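PDB 5XOB: tRNA(Ile2) 2-agmatinylcytidine synthetase TiaS from Archaeoglobus fulgidus, which catalyses the ATP-dependent transfer of agmatine to the wobble cytidine of an isoleucine tRNA, forming 2-agmatinylcytidine and converting codon specificity from AUG to AUA. Local coordinates for residues A[25-30]-A[236-241]; A[77-82]-A[134-139]; A[106-111]-A[141-146]; A[204-207]-A[211-214]. One frame throughout, in Å; residues are numbered along the deposited sequence.

Contact 1 (A[25-30]-A[236-241]); sequences AMERVE and VDRRMI
Where helix 20-32 of the TCKD family region packs beside strand 239-244 of the FLD region, an inner strand of the large mixed sheet, Glu27 and Arg238 join in a salt bridge and Met26 meets Met240 alongside. OE2 of Glu27 stands 2.9 Å from NE of Arg238, approaching obliquely to the guanidinium. The two side chains cross at about a right angle, yet carboxylate and guanidinium planes are only 25° apart. Glu27 spans the gap because its chain runs extended beyond CG (chi2 178°), whereas Arg238 is bent at chi2. At NH1 the guanidinium makes a second salt bridge, to Asp237, with NH1 of Arg238 3.0 Å from OD2 of Asp237, and OD1 lies in plane at the guanidinium edge. One arginine thus serves two acids in a three-residue network that links the two regions of a shared sheet, in which strand 239-244 lies between strands 35-44 and 157-163. The apolar part rests on the two methionines: the CE methyls of Met26 and Met240 meet tip to tip at 3.8 Å, and SD of Met240 is 4.0 Å from CE of Met26. Tyr20 and Leu24 of the same helix also pack on Arg238, and Val23 packs on Met240.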
loop_
_atom_site.group_PDB
_atom_site.type_symbol
_atom_site.label_atom_id
_atom_site.label_comp_id
_atom_site.label_asym_id
_atom_site.label_seq_id
_atom_site.Cartn_x
_atom_site.Cartn_y
_atom_site.Cartn_z
ATOM N N ALA A 25 8.947 8.112 -23.849
ATOM C CA ALA A 25 10.347 7.767 -24.077
ATOM C C ALA A 25 10.436 6.425 -24.770
ATOM O O ALA A 25 11.159 6.267 -25.747
ATOM C CB ALA A 25 11.124 7.739 -22.775
ATOM N N MET A 26 9.686 5.458 -24.265
ATOM C CA MET A 26 9.672 4.136 -24.873
ATOM C C MET A 26 9.301 4.219 -26.360
ATOM O O MET A 26 9.997 3.650 -27.201
ATOM C CB MET A 26 8.732 3.202 -24.105
ATOM C CG MET A 26 9.327 2.688 -22.799
ATOM S SD MET A 26 8.122 1.886 -21.726
ATOM C CE MET A 26 7.517 0.634 -22.859
ATOM N N GLU A 27 8.232 4.948 -26.679
ATOM C CA GLU A 27 7.819 5.142 -28.071
ATOM C C GLU A 27 8.969 5.663 -28.931
ATOM O O GLU A 27 9.283 5.074 -29.969
ATOM C CB GLU A 27 6.637 6.105 -28.161
ATOM C CG GLU A 27 5.321 5.514 -27.693
ATOM C CD GLU A 27 4.183 6.517 -27.744
ATOM O OE1 GLU A 27 4.445 7.689 -28.090
ATOM O OE2 GLU A 27 3.030 6.138 -27.437
ATOM N N ARG A 28 9.595 6.756 -28.495
ATOM C CA ARG A 28 10.708 7.361 -29.252
ATOM C C ARG A 28 11.876 6.399 -29.472
ATOM O O ARG A 28 12.407 6.305 -30.575
ATOM C CB ARG A 28 11.216 8.659 -28.601
ATOM C CG ARG A 28 11.019 9.887 -29.482
ATOM C CD ARG A 28 11.821 11.100 -29.012
ATOM N NE ARG A 28 12.605 11.715 -30.092
ATOM C CZ ARG A 28 13.237 12.888 -30.008
ATOM N NH1 ARG A 28 13.178 13.616 -28.895
ATOM N NH2 ARG A 28 13.927 13.343 -31.049
ATOM N N VAL A 29 12.272 5.695 -28.422
ATOM C CA VAL A 29 13.330 4.703 -28.532
ATOM C C VAL A 29 12.963 3.630 -29.547
ATOM O O VAL A 29 13.793 3.214 -30.359
ATOM C CB VAL A 29 13.591 4.026 -27.175
ATOM C CG1 VAL A 29 14.380 2.731 -27.344
ATOM C CG2 VAL A 29 14.318 4.987 -26.244
ATOM N N GLU A 30 11.714 3.185 -29.491
ATOM C CA GLU A 30 11.264 2.096 -30.343
ATOM C C GLU A 30 11.409 2.488 -31.810
ATOM O O GLU A 30 11.668 1.637 -32.659
ATOM C CB GLU A 30 9.808 1.716 -30.035
ATOM C CG GLU A 30 9.500 0.222 -30.134
ATOM C CD GLU A 30 9.185 -0.419 -28.790
ATOM O OE1 GLU A 30 8.251 0.056 -28.101
ATOM O OE2 GLU A 30 9.855 -1.412 -28.430
ATOM N N VAL A 236 -9.428 6.086 -24.672
ATOM C CA VAL A 236 -8.085 5.808 -24.194
ATOM C C VAL A 236 -7.088 6.086 -25.298
ATOM O O VAL A 236 -7.173 5.521 -26.392
ATOM C CB VAL A 236 -7.934 4.332 -23.787
ATOM C CG1 VAL A 236 -6.485 4.002 -23.435
ATOM C CG2 VAL A 236 -8.859 4.017 -22.622
ATOM N N ASP A 237 -6.126 6.940 -24.989
ATOM C CA ASP A 237 -5.086 7.311 -25.926
ATOM C C ASP A 237 -3.995 6.248 -25.814
ATOM O O ASP A 237 -4.064 5.220 -26.491
ATOM C CB ASP A 237 -4.599 8.728 -25.585
ATOM C CG ASP A 237 -3.495 9.217 -26.488
ATOM O OD1 ASP A 237 -3.362 8.689 -27.618
ATOM O OD2 ASP A 237 -2.765 10.142 -26.049
ATOM N N ARG A 238 -3.028 6.463 -24.921
ATOM C CA ARG A 238 -1.946 5.507 -24.692
ATOM C C ARG A 238 -2.402 4.467 -23.651
ATOM O O ARG A 238 -3.317 4.723 -22.857
ATOM C CB ARG A 238 -0.673 6.227 -24.207
ATOM C CG ARG A 238 -0.275 7.512 -24.939
ATOM C CD ARG A 238 0.293 7.252 -26.324
ATOM N NE ARG A 238 1.218 8.311 -26.743
ATOM C CZ ARG A 238 0.885 9.409 -27.425
ATOM N NH1 ARG A 238 -0.369 9.639 -27.797
ATOM N NH2 ARG A 238 1.820 10.295 -27.744
ATOM N N ARG A 239 -1.762 3.299 -23.670
ATOM C CA ARG A 239 -2.049 2.213 -22.725
ATOM C C ARG A 239 -0.757 1.425 -22.470
ATOM O O ARG A 239 0.043 1.211 -23.390
ATOM C CB ARG A 239 -3.149 1.288 -23.276
ATOM C CG ARG A 239 -2.792 0.675 -24.629
ATOM C CD ARG A 239 -3.927 -0.060 -25.346
ATOM N NE ARG A 239 -5.175 0.700 -25.491
ATOM C CZ ARG A 239 -5.324 1.823 -26.194
ATOM N NH1 ARG A 239 -4.296 2.392 -26.821
ATOM N NH2 ARG A 239 -6.518 2.400 -26.253
ATOM N N MET A 240 -0.546 1.000 -21.231
ATOM C CA MET A 240 0.660 0.254 -20.905
ATOM C C MET A 240 0.454 -0.635 -19.689
ATOM O O MET A 240 -0.245 -0.276 -18.742
ATOM C CB MET A 240 1.836 1.216 -20.676
ATOM C CG MET A 240 3.204 0.559 -20.518
ATOM S SD MET A 240 3.743 -0.445 -21.922
ATOM C CE MET A 240 3.728 0.787 -23.218
ATOM N N ILE A 241 1.065 -1.810 -19.760
ATOM C CA ILE A 241 1.105 -2.755 -18.667
ATOM C C ILE A 241 2.506 -2.726 -18.066
ATOM O O ILE A 241 3.498 -2.877 -18.781
ATOM C CB ILE A 241 0.787 -4.176 -19.164
ATOM C CG1 ILE A 241 -0.711 -4.277 -19.480
ATOM C CG2 ILE A 241 1.194 -5.218 -18.129
ATOM C CD1 ILE A 241 -1.139 -5.601 -20.077
#

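Contact 2 (A[77-82]-A[134-139]); sequences EVIIEH and LRHKKG
The imidazole of His136 has Ile79 over one face: CG2 of Ile79 lies 3.8 Å from the ring centroid and 10° off the ring normal, a CH-pi contact almost directly above the centre. Ile80 comes in obliquely, its CG1 3.7 Å from NE2 of His136. This is helix-on-sheet packing within the TCKD region, where the last turns of helix 68-82 meet the end of strand 133-135, an outermost strand of the large mixed sheet, and the turn that follows it. The first torsion of Ile79 divides its work: CG2 points away from the backbone N and settles over the ring, while CG1 (chi1 -66°) carries CD1 past the ring's rim, 3.7 Å from CE1 of His136. NE2 of His136 also has a weak hydrogen bond to OD1 of Asn76, earlier in the helix, and this would favour the present rotation of the imidazole. Leu85 also packs on His136, and Pro92 adds to the apolar surroundings of Ile79. Ile80 is exposed and Ile79 buried, so the partly exposed histidine lies against one residue of each kind. Beyond the ring Ile79 also reaches the strand, where its CD1 meets CD1 of Leu134 at 4.1 Å.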
loop_
_atom_site.group_PDB
_atom_site.type_symbol
_atom_site.label_atom_id
_atom_site.label_comp_id
_atom_site.label_asym_id
_atom_site.label_seq_id
_atom_site.Cartn_x
_atom_site.Cartn_y
_atom_site.Cartn_z
ATOM N N GLU A 77 16.012 14.326 -24.584
ATOM C CA GLU A 77 15.185 15.228 -25.368
ATOM C C GLU A 77 13.714 15.058 -25.033
ATOM O O GLU A 77 12.960 16.034 -24.995
ATOM C CB GLU A 77 15.429 14.974 -26.854
ATOM C CG GLU A 77 16.831 15.376 -27.293
ATOM C CD GLU A 77 17.263 14.784 -28.626
ATOM O OE1 GLU A 77 16.412 14.240 -29.375
ATOM O OE2 GLU A 77 18.480 14.866 -28.922
ATOM N N VAL A 78 13.320 13.809 -24.796
ATOM C CA VAL A 78 11.975 13.484 -24.322
ATOM C C VAL A 78 11.665 14.248 -23.042
ATOM O O VAL A 78 10.557 14.763 -22.856
ATOM C CB VAL A 78 11.835 11.976 -24.025
ATOM C CG1 VAL A 78 10.505 11.674 -23.339
ATOM C CG2 VAL A 78 11.966 11.168 -25.310
ATOM N N ILE A 79 12.657 14.305 -22.159
ATOM C CA ILE A 79 12.499 14.974 -20.879
ATOM C C ILE A 79 12.357 16.473 -21.092
ATOM O O ILE A 79 11.440 17.094 -20.556
ATOM C CB ILE A 79 13.689 14.695 -19.942
ATOM C CG1 ILE A 79 13.716 13.213 -19.559
ATOM C CG2 ILE A 79 13.592 15.552 -18.687
ATOM C CD1 ILE A 79 15.032 12.746 -18.972
ATOM N N ILE A 80 13.258 17.048 -21.878
ATOM C CA ILE A 80 13.250 18.490 -22.078
ATOM C C ILE A 80 11.905 18.919 -22.646
ATOM O O ILE A 80 11.325 19.912 -22.203
ATOM C CB ILE A 80 14.397 18.964 -22.993
ATOM C CG1 ILE A 80 15.751 18.691 -22.320
ATOM C CG2 ILE A 80 14.264 20.456 -23.284
ATOM C CD1 ILE A 80 16.970 19.096 -23.130
ATOM N N GLU A 81 11.407 18.144 -23.604
ATOM C CA GLU A 81 10.177 18.484 -24.304
ATOM C C GLU A 81 8.918 18.307 -23.456
ATOM O O GLU A 81 8.015 19.135 -23.531
ATOM C CB GLU A 81 10.048 17.659 -25.586
ATOM C CG GLU A 81 8.713 17.832 -26.300
ATOM C CD GLU A 81 8.646 17.098 -27.628
ATOM O OE1 GLU A 81 7.590 17.185 -28.302
ATOM O OE2 GLU A 81 9.641 16.428 -27.996
ATOM N N HIS A 82 8.858 17.237 -22.665
ATOM C CA HIS A 82 7.604 16.836 -22.014
ATOM C C HIS A 82 7.529 17.092 -20.506
ATOM O O HIS A 82 6.458 17.433 -19.989
ATOM C CB HIS A 82 7.304 15.366 -22.328
ATOM C CG HIS A 82 6.900 15.127 -23.753
ATOM N ND1 HIS A 82 5.651 15.462 -24.236
ATOM C CD2 HIS A 82 7.576 14.593 -24.797
ATOM C CE1 HIS A 82 5.577 15.142 -25.516
ATOM N NE2 HIS A 82 6.731 14.610 -25.882
ATOM N N LEU A 134 21.261 11.310 -16.530
ATOM C CA LEU A 134 20.790 12.676 -16.736
ATOM C C LEU A 134 20.250 13.187 -15.419
ATOM O O LEU A 134 19.574 12.452 -14.705
ATOM C CB LEU A 134 19.676 12.704 -17.777
ATOM C CG LEU A 134 20.081 12.201 -19.159
ATOM C CD1 LEU A 134 18.853 11.862 -19.983
ATOM C CD2 LEU A 134 20.933 13.237 -19.873
ATOM N N ARG A 135 20.559 14.434 -15.088
ATOM C CA ARG A 135 19.969 15.080 -13.911
ATOM C C ARG A 135 19.671 16.528 -14.261
ATOM O O ARG A 135 20.487 17.418 -14.043
ATOM C CB ARG A 135 20.891 14.958 -12.685
ATOM C CG ARG A 135 22.216 15.702 -12.793
ATOM C CD ARG A 135 23.355 15.013 -12.067
ATOM N NE ARG A 135 23.854 15.747 -10.897
ATOM C CZ ARG A 135 25.125 15.717 -10.480
ATOM N NH1 ARG A 135 26.047 15.010 -11.138
ATOM N NH2 ARG A 135 25.493 16.407 -9.406
ATOM N N HIS A 136 18.494 16.762 -14.821
ATOM C CA HIS A 136 18.219 18.052 -15.443
ATOM C C HIS A 136 18.211 19.210 -14.461
ATOM O O HIS A 136 18.418 20.361 -14.864
ATOM C CB HIS A 136 16.924 18.003 -16.241
ATOM C CG HIS A 136 17.069 17.277 -17.532
ATOM N ND1 HIS A 136 17.248 15.912 -17.595
ATOM C CD2 HIS A 136 17.116 17.725 -18.809
ATOM C CE1 HIS A 136 17.375 15.545 -18.858
ATOM N NE2 HIS A 136 17.298 16.626 -19.614
ATOM N N LYS A 137 17.974 18.916 -13.185
ATOM C CA LYS A 137 18.028 19.943 -12.158
ATOM C C LYS A 137 18.776 19.380 -10.959
ATOM O O LYS A 137 19.970 19.058 -11.052
ATOM C CB LYS A 137 16.604 20.406 -11.810
ATOM C CG LYS A 137 15.739 20.684 -13.032
ATOM C CD LYS A 137 14.653 21.723 -12.805
ATOM C CE LYS A 137 13.947 21.554 -11.473
ATOM N NZ LYS A 137 12.631 22.248 -11.450
ATOM N N LYS A 138 18.083 19.274 -9.832
ATOM C CA LYS A 138 18.553 18.469 -8.727
ATOM C C LYS A 138 18.558 17.013 -9.225
ATOM O O LYS A 138 17.835 16.654 -10.175
ATOM C CB LYS A 138 17.636 18.656 -7.508
ATOM C CG LYS A 138 18.343 18.668 -6.165
ATOM C CD LYS A 138 17.357 19.020 -5.060
ATOM C CE LYS A 138 17.926 18.778 -3.669
ATOM N NZ LYS A 138 16.859 18.802 -2.622
ATOM N N GLY A 139 19.398 16.191 -8.606
ATOM C CA GLY A 139 19.487 14.771 -8.954
ATOM C C GLY A 139 18.686 13.862 -8.034
ATOM O O GLY A 139 18.973 12.667 -7.946
#

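Contact 3 (A[106-111]-A[141-146]); sequences KPFADK and GLIGAL
Two helical segments, 106-111 and 141-146, approach each other with regular i to i+4 backbone bonding inside each, such as Asp110 N to Lys106 O and Leu146 N to Leu142 O, and Phe108 of the first reaches across to the second. The contact is helix-helix packing between the TCKD and FLD family regions, with helix 119-129 closing over the same aromatic side chain. Phe108 extends toward helix 141-150 with its CG turned away from the backbone N (chi1 -172°), and it presents both a face and an edge to that helix. Over the face sits CD1 of Leu146, 4.1 Å from the ring centroid and 27° off the normal, a CH-pi contact displaced from the centre toward CZ. CB of Leu146 is closer to the rim, 3.5 Å from CE2 of Phe108. An alanine here would take the ring away from Leu146 CD1 and would probably leave a gap between the two helices and helix 119-129. Ala122 and Val125 of that third helix also touch Phe108, and Ala122 packs on Leu146. Ile143 adds a looser apolar touch, its CG2 4.4 Å from CE2 of Phe108. At the ring's edge and in its plane lies the backbone carbonyl of the same residue, with O of Ile143 3.5 Å from CE2 of Phe108.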
loop_
_atom_site.group_PDB
_atom_site.type_symbol
_atom_site.label_atom_id
_atom_site.label_comp_id
_atom_site.label_asym_id
_atom_site.label_seq_id
_atom_site.Cartn_x
_atom_site.Cartn_y
_atom_site.Cartn_z
ATOM N N LYS A 106 20.526 -4.218 -6.591
ATOM C CA LYS A 106 19.446 -4.760 -5.763
ATOM C C LYS A 106 19.444 -4.146 -4.358
ATOM O O LYS A 106 18.398 -3.713 -3.881
ATOM C CB LYS A 106 19.511 -6.291 -5.687
ATOM C CG LYS A 106 18.226 -6.932 -5.192
ATOM C CD LYS A 106 18.468 -8.280 -4.516
ATOM C CE LYS A 106 17.591 -8.464 -3.279
ATOM N NZ LYS A 106 17.920 -7.495 -2.186
ATOM N N PRO A 107 20.615 -4.095 -3.700
ATOM C CA PRO A 107 20.668 -3.493 -2.366
ATOM C C PRO A 107 20.239 -2.030 -2.344
ATOM O O PRO A 107 19.517 -1.607 -1.442
ATOM C CB PRO A 107 22.157 -3.603 -1.984
ATOM C CG PRO A 107 22.714 -4.679 -2.850
ATOM C CD PRO A 107 21.934 -4.612 -4.126
ATOM N N PHE A 108 20.705 -1.262 -3.321
ATOM C CA PHE A 108 20.308 0.131 -3.437
ATOM C C PHE A 108 18.787 0.233 -3.494
ATOM O O PHE A 108 18.174 0.938 -2.690
ATOM C CB PHE A 108 20.915 0.781 -4.691
ATOM C CG PHE A 108 20.700 2.277 -4.761
ATOM C CD1 PHE A 108 21.650 3.156 -4.246
ATOM C CD2 PHE A 108 19.535 2.804 -5.313
ATOM C CE1 PHE A 108 21.446 4.524 -4.290
ATOM C CE2 PHE A 108 19.331 4.173 -5.358
ATOM C CZ PHE A 108 20.287 5.032 -4.848
ATOM N N ALA A 109 18.191 -0.478 -4.445
ATOM C CA ALA A 109 16.740 -0.467 -4.625
ATOM C C ALA A 109 16.036 -0.816 -3.322
ATOM O O ALA A 109 15.133 -0.106 -2.898
ATOM C CB ALA A 109 16.332 -1.441 -5.719
ATOM N N ASP A 110 16.470 -1.903 -2.688
ATOM C CA ASP A 110 15.936 -2.334 -1.388
ATOM C C ASP A 110 15.843 -1.195 -0.393
ATOM O O ASP A 110 14.801 -0.971 0.222
ATOM C CB ASP A 110 16.830 -3.418 -0.775
ATOM C CG ASP A 110 16.250 -4.812 -0.914
ATOM O OD1 ASP A 110 15.747 -5.161 -2.012
ATOM O OD2 ASP A 110 16.317 -5.565 0.085
ATOM N N LYS A 111 16.959 -0.491 -0.238
ATOM C CA LYS A 111 17.078 0.611 0.711
ATOM C C LYS A 111 16.176 1.784 0.332
ATOM O O LYS A 111 15.618 2.456 1.197
ATOM C CB LYS A 111 18.532 1.075 0.770
ATOM C CG LYS A 111 18.838 2.061 1.877
ATOM C CD LYS A 111 20.321 2.390 1.889
ATOM C CE LYS A 111 20.697 3.322 3.029
ATOM N NZ LYS A 111 22.067 3.884 2.843
ATOM N N GLY A 141 15.878 12.725 -8.446
ATOM C CA GLY A 141 15.284 11.704 -9.298
ATOM C C GLY A 141 16.185 10.537 -9.667
ATOM O O GLY A 141 15.698 9.507 -10.129
ATOM N N LEU A 142 17.492 10.677 -9.480
ATOM C CA LEU A 142 18.414 9.571 -9.759
ATOM C C LEU A 142 18.294 8.442 -8.725
ATOM O O LEU A 142 18.674 7.289 -8.987
ATOM C CB LEU A 142 19.848 10.079 -9.796
ATOM C CG LEU A 142 20.144 11.137 -10.854
ATOM C CD1 LEU A 142 21.443 11.841 -10.497
ATOM C CD2 LEU A 142 20.218 10.523 -12.244
ATOM N N ILE A 143 17.772 8.778 -7.547
ATOM C CA ILE A 143 17.510 7.786 -6.505
ATOM C C ILE A 143 16.475 6.797 -7.036
ATOM O O ILE A 143 16.741 5.601 -7.138
ATOM C CB ILE A 143 16.996 8.448 -5.207
ATOM C CG1 ILE A 143 18.073 9.354 -4.598
ATOM C CG2 ILE A 143 16.594 7.399 -4.186
ATOM C CD1 ILE A 143 17.532 10.375 -3.617
ATOM N N GLY A 144 15.305 7.317 -7.389
ATOM C CA GLY A 144 14.243 6.507 -7.980
ATOM C C GLY A 144 14.632 5.780 -9.259
ATOM O O GLY A 144 14.279 4.609 -9.443
ATOM N N ALA A 145 15.350 6.474 -10.144
ATOM C CA ALA A 145 15.833 5.886 -11.399
ATOM C C ALA A 145 16.709 4.664 -11.136
ATOM O O ALA A 145 16.521 3.617 -11.757
ATOM C CB ALA A 145 16.593 6.919 -12.222
ATOM N N LEU A 146 17.651 4.796 -10.206
ATOM C CA LEU A 146 18.508 3.675 -9.816
ATOM C C LEU A 146 17.714 2.533 -9.181
ATOM O O LEU A 146 17.987 1.345 -9.437
ATOM C CB LEU A 146 19.579 4.148 -8.831
ATOM C CG LEU A 146 20.744 4.959 -9.394
ATOM C CD1 LEU A 146 21.567 5.550 -8.258
ATOM C CD2 LEU A 146 21.628 4.109 -10.300
#

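Contact 4 (A[204-207]-A[211-214]); sequences CIPN and PVLY
Apolar packing carries much of this contact between the loop after strand 201-202 and the start of strand 212-218. Pro206 and Val212 cross at about a right angle, with CG of Pro206 4.0 Å from CG1 of Val212. Val212 offers that methyl because chi1 (173°) turns CG1 away from its backbone N. Ile205 reaches the strand on its CG1 branch, which stops 3.8 Å from CB of Tyr214, the two side chains running obliquely past one another. The tyrosine's CG stands between its backbone N and carbonyl carbon (chi1 65°), and its ring leads away from the loop, so CB is the part of the side chain that meets Ile205.

Carbonyl oxygens supply the second kind of contact. O of Cys204 faces CA of Tyr214 at 3.3 Å in a CA-H...O contact with an angle of 126° at the hydrogen. On the proline ring, CD of Pro206 lies 3.3 Å from O of Leu213, while CG is 3.7 Å from O of Val212. Arg173 both touches Pro206 and hydrogen-bonds O of Val212. A glycine in place of Pro206 removes the ring that meets Val212 CG1 and would probably leave a gap beside O of Val212 and O of Leu213 and let the loop bend more freely.

Phe180 of helix 177-187 packs on Cys204 and Ile205. Strand 212-218, one of the two outermost strands of the large mixed sheet, turns a corner at Leu213, and there Ala162 of strand 157-163 pairs with both Leu213 and Tyr214, a classic beta bulge.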
loop_
_atom_site.group_PDB
_atom_site.type_symbol
_atom_site.label_atom_id
_atom_site.label_comp_id
_atom_site.label_asym_id
_atom_site.label_seq_id
_atom_site.Cartn_x
_atom_site.Cartn_y
_atom_site.Cartn_z
ATOM N N CYS A 204 -9.765 2.602 -8.875
ATOM C CA CYS A 204 -8.769 2.608 -9.949
ATOM C C CYS A 204 -8.772 3.892 -10.789
ATOM O O CYS A 204 -8.013 4.007 -11.744
ATOM C CB CYS A 204 -8.911 1.364 -10.844
ATOM S SG CYS A 204 -10.528 1.076 -11.599
ATOM N N ILE A 205 -9.605 4.858 -10.419
ATOM C CA ILE A 205 -9.749 6.091 -11.179
ATOM C C ILE A 205 -9.337 7.271 -10.321
ATOM O O ILE A 205 -10.033 7.612 -9.365
ATOM C CB ILE A 205 -11.196 6.247 -11.668
ATOM C CG1 ILE A 205 -11.435 5.214 -12.776
ATOM C CG2 ILE A 205 -11.467 7.671 -12.148
ATOM C CD1 ILE A 205 -12.838 5.190 -13.332
ATOM N N PRO A 206 -8.202 7.900 -10.665
ATOM C CA PRO A 206 -7.659 8.947 -9.813
ATOM C C PRO A 206 -8.466 10.242 -9.844
ATOM O O PRO A 206 -9.297 10.453 -10.732
ATOM C CB PRO A 206 -6.242 9.156 -10.361
ATOM C CG PRO A 206 -6.291 8.696 -11.771
ATOM C CD PRO A 206 -7.399 7.693 -11.883
ATOM N N ASN A 207 -8.192 11.093 -8.859
ATOM C CA ASN A 207 -8.926 12.328 -8.618
ATOM C C ASN A 207 -8.114 13.557 -9.047
ATOM O O ASN A 207 -8.406 14.680 -8.630
ATOM C CB ASN A 207 -9.219 12.402 -7.112
ATOM C CG ASN A 207 -10.241 13.462 -6.746
ATOM O OD1 ASN A 207 -11.010 13.929 -7.587
ATOM N ND2 ASN A 207 -10.261 13.842 -5.472
ATOM N N PRO A 211 -2.369 12.752 -16.404
ATOM C CA PRO A 211 -2.716 12.022 -17.639
ATOM C C PRO A 211 -3.354 10.637 -17.492
ATOM O O PRO A 211 -3.815 10.085 -18.487
ATOM C CB PRO A 211 -1.363 11.877 -18.366
ATOM C CG PRO A 211 -0.319 12.141 -17.342
ATOM C CD PRO A 211 -0.934 13.093 -16.364
ATOM N N VAL A 212 -3.372 10.069 -16.293
ATOM C CA VAL A 212 -3.954 8.750 -16.114
ATOM C C VAL A 212 -5.472 8.836 -16.101
ATOM O O VAL A 212 -6.050 9.625 -15.349
ATOM C CB VAL A 212 -3.474 8.082 -14.815
ATOM C CG1 VAL A 212 -4.232 6.778 -14.563
ATOM C CG2 VAL A 212 -1.980 7.818 -14.897
ATOM N N LEU A 213 -6.098 8.014 -16.939
ATOM C CA LEU A 213 -7.545 7.846 -16.935
ATOM C C LEU A 213 -7.899 6.871 -15.819
ATOM O O LEU A 213 -8.668 7.193 -14.910
ATOM C CB LEU A 213 -8.033 7.290 -18.280
ATOM C CG LEU A 213 -9.413 7.739 -18.780
ATOM C CD1 LEU A 213 -9.973 6.662 -19.702
ATOM C CD2 LEU A 213 -10.416 8.074 -17.676
ATOM N N TYR A 214 -7.331 5.670 -15.912
ATOM C CA TYR A 214 -7.485 4.645 -14.893
ATOM C C TYR A 214 -6.278 3.716 -14.912
ATOM O O TYR A 214 -5.562 3.630 -15.912
ATOM C CB TYR A 214 -8.773 3.834 -15.100
ATOM C CG TYR A 214 -8.825 3.010 -16.379
ATOM C CD1 TYR A 214 -9.641 3.395 -17.437
ATOM C CD2 TYR A 214 -8.076 1.840 -16.527
ATOM C CE1 TYR A 214 -9.710 2.646 -18.610
ATOM C CE2 TYR A 214 -8.131 1.090 -17.703
ATOM C CZ TYR A 214 -8.954 1.499 -18.742
ATOM O OH TYR A 214 -9.033 0.775 -19.915
#

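The four contacts illustrate how chemistry follows place in a fold. Contact 3 is the buried one, an aromatic and aliphatic junction between helices; contacts 1, 2 and 4 are partly buried, and of these contact 1 depends on charge. Contacts 1, 2 and 4 all reach the same mixed sheet, contacts 2 and 4 at its two outermost strands. Contacts 1 and 3 each join the TCKD and FLD regions, whereas contact 2 lies at the first and contact 4 within the second. Contacts 1 and 2 meet through a salt bridge from Arg28 to Glu77; contact 4 touches contact 1 where Leu213 packs on Val236, and contact 2 passes into contact 3 through Leu142.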